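Local coordinates for aldehyde dehydrogenase (Trypanosoma brucei, PDB 5MYP) that probably catalyses the NAD+-dependent oxidation of aldehydes to carboxylic acids in the glycosome, at the interface of chains A and B. Sequence-based numbering; all coordinates share one arbitrary frame. Chains: chain A/B, Aldehyde dehydrogenase.

The interface of chains A and B. Residues chain A 203, 206-207, 210, 222, 224; chain B 214, 217.
B:Leu217 packs against a mostly apolar patch of chain A formed by A:Ala203, A:Ala206 and A:Glu207 of helix 203-214 and by A:Leu222 and A:Leu224. CD1 of B:Leu217 meets CD1 of A:Leu224 tip to tip at 3.6 Å and lies beside the methyl of A:Ala203. CD2 of B:Leu217 settles on the helix surface, 3.6 Å from the backbone N of A:Glu207, and also touches CB of A:Ala206. From the strand side, CD1 of A:Leu222 approaches CD2 of B:Leu217 more loosely, at 4.1 Å. The side chain of A:Glu207 crosses that of B:Leu217 at about a right angle and touches it through its aliphatic stem, CG to CD2 3.7 Å. With CG anti to its carbonyl carbon (chi1 -66°) and the chain extended beyond, A:Glu207 carries its carboxylate past the leucine; CG of A:Glu207 also packs against the carbonyl O of B:Ala214 at 3.3 Å. One turn further along the helix, A:Met210 receives the methyl of B:Ala214, CB to CB 3.7 Å. CG of A:Met210 points away from the backbone N (chi1 -166°), which draws the thioether alongside B:Ala214. B:Leu217 itself sits in a loop with left-handed backbone angles (phi 48°), just beyond the end of helix 203-214 of chain B. That helix thus supplies B:Ala214 from its last turn while its partner in chain A contributes the facing helix surface. The patch is part of the two-fold interface between identical subunits, consistent with the dimer usual for ALDH3-type enzymes. In the aldehyde dehydrogenase fold it includes strand 220-223, and the centre of the contact lies about 7 Å from A:Glu223, which brings the interface near the predicted active site.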
ATOM      1  N   ALA A 203     -10.608 -11.671   7.918  1.00 12.30           N
ATOM      2  CA  ALA A 203     -10.043 -11.940   6.594  1.00 12.60           C
ATOM      3  C   ALA A 203     -11.117 -12.267   5.554  1.00 12.73           C
ATOM      4  O   ALA A 203     -11.002 -11.865   4.403  1.00 12.59           O
ATOM      5  CB  ALA A 203      -9.038 -13.083   6.671  1.00 12.74           C
ATOM      6  N   ALA A 206     -12.742  -8.993   4.633  1.00 12.75           N
ATOM      7  CA  ALA A 206     -11.688  -8.217   3.958  1.00 12.81           C
ATOM      8  C   ALA A 206     -11.598  -8.508   2.458  1.00 12.97           C
ATOM      9  O   ALA A 206     -11.408  -7.588   1.662  1.00 12.79           O
ATOM     10  CB  ALA A 206     -10.333  -8.459   4.614  1.00 12.78           C
ATOM     11  N   GLU A 207     -11.733  -9.782   2.087  1.00 13.34           N
ATOM     12  CA  GLU A 207     -11.757 -10.187   0.676  1.00 13.82           C
ATOM     13  C   GLU A 207     -12.887  -9.493  -0.092  1.00 13.20           C
ATOM     14  O   GLU A 207     -12.691  -9.063  -1.225  1.00 12.97           O
ATOM     15  CB  GLU A 207     -11.894 -11.707   0.532  1.00 14.64           C
ATOM     16  CG  GLU A 207     -10.695 -12.503   1.035  1.00 15.56           C
ATOM     17  CD  GLU A 207     -10.846 -14.004   0.863  1.00 16.38           C
ATOM     18  OE1 GLU A 207     -11.770 -14.455   0.143  1.00 17.11           O
ATOM     19  OE2 GLU A 207     -10.031 -14.744   1.463  1.00 17.62           O
ATOM     20  N   MET A 210     -11.990  -5.715  -0.372  1.00 11.65           N
ATOM     21  CA  MET A 210     -10.963  -5.516  -1.396  1.00 11.80           C
ATOM     22  C   MET A 210     -11.513  -5.718  -2.814  1.00 11.36           C
ATOM     23  O   MET A 210     -11.102  -5.015  -3.729  1.00 10.85           O
ATOM     24  CB  MET A 210      -9.752  -6.421  -1.148  1.00 12.46           C
ATOM     25  CG  MET A 210      -8.532  -6.038  -1.969  1.00 12.95           C
ATOM     26  SD  MET A 210      -7.008  -6.820  -1.407  1.00 13.89           S
ATOM     27  CE  MET A 210      -5.899  -6.280  -2.708  1.00 13.71           C
ATOM     28  N   LEU A 222      -6.052  -2.952   5.557  1.00 11.20           N
ATOM     29  CA  LEU A 222      -6.837  -4.035   6.137  1.00 11.65           C
ATOM     30  C   LEU A 222      -6.171  -4.431   7.446  1.00 12.10           C
ATOM     31  O   LEU A 222      -4.988  -4.773   7.459  1.00 12.17           O
ATOM     32  CB  LEU A 222      -6.911  -5.222   5.166  1.00 11.60           C
ATOM     33  CG  LEU A 222      -7.392  -4.908   3.745  1.00 11.65           C
ATOM     34  CD1 LEU A 222      -7.261  -6.122   2.832  1.00 11.68           C
ATOM     35  CD2 LEU A 222      -8.830  -4.415   3.758  1.00 11.69           C
ATOM     36  N   LEU A 224      -6.559  -7.044  10.283  1.00 13.54           N
ATOM     37  CA  LEU A 224      -7.258  -8.314  10.455  1.00 13.93           C
ATOM     38  C   LEU A 224      -6.701  -9.025  11.679  1.00 14.84           C
ATOM     39  O   LEU A 224      -6.232  -8.357  12.604  1.00 15.64           O
ATOM     40  CB  LEU A 224      -7.180  -9.138   9.162  1.00 13.85           C
ATOM     41  CG  LEU A 224      -7.446  -8.340   7.876  1.00 13.72           C
ATOM     42  CD1 LEU A 224      -7.194  -9.195   6.644  1.00 13.64           C
ATOM     43  CD2 LEU A 224      -8.857  -7.770   7.855  1.00 13.65           C
TER
ATOM     44  N   ALA B 214      -7.517  -9.727  -4.416  1.00 11.06           N
ATOM     45  CA  ALA B 214      -8.494  -9.739  -3.320  1.00 11.39           C
ATOM     46  C   ALA B 214      -8.784 -11.137  -2.781  1.00 11.64           C
ATOM     47  O   ALA B 214      -8.978 -11.299  -1.571  1.00 11.75           O
ATOM     48  CB  ALA B 214      -9.793  -9.063  -3.747  1.00 11.50           C
ATOM     49  N   LEU B 217      -5.954 -11.832  -0.429  1.00 11.17           N
ATOM     50  CA  LEU B 217      -5.528 -10.631   0.312  1.00 10.86           C
ATOM     51  C   LEU B 217      -4.073 -10.242   0.011  1.00 10.64           C
ATOM     52  O   LEU B 217      -3.259 -10.047   0.914  1.00 10.47           O
ATOM     53  CB  LEU B 217      -5.755 -10.822   1.817  1.00 10.85           C
ATOM     54  CG  LEU B 217      -7.202 -11.109   2.224  1.00 10.87           C
ATOM     55  CD1 LEU B 217      -7.291 -11.352   3.719  1.00 11.01           C
ATOM     56  CD2 LEU B 217      -8.124  -9.970   1.805  1.00 10.91           C
TER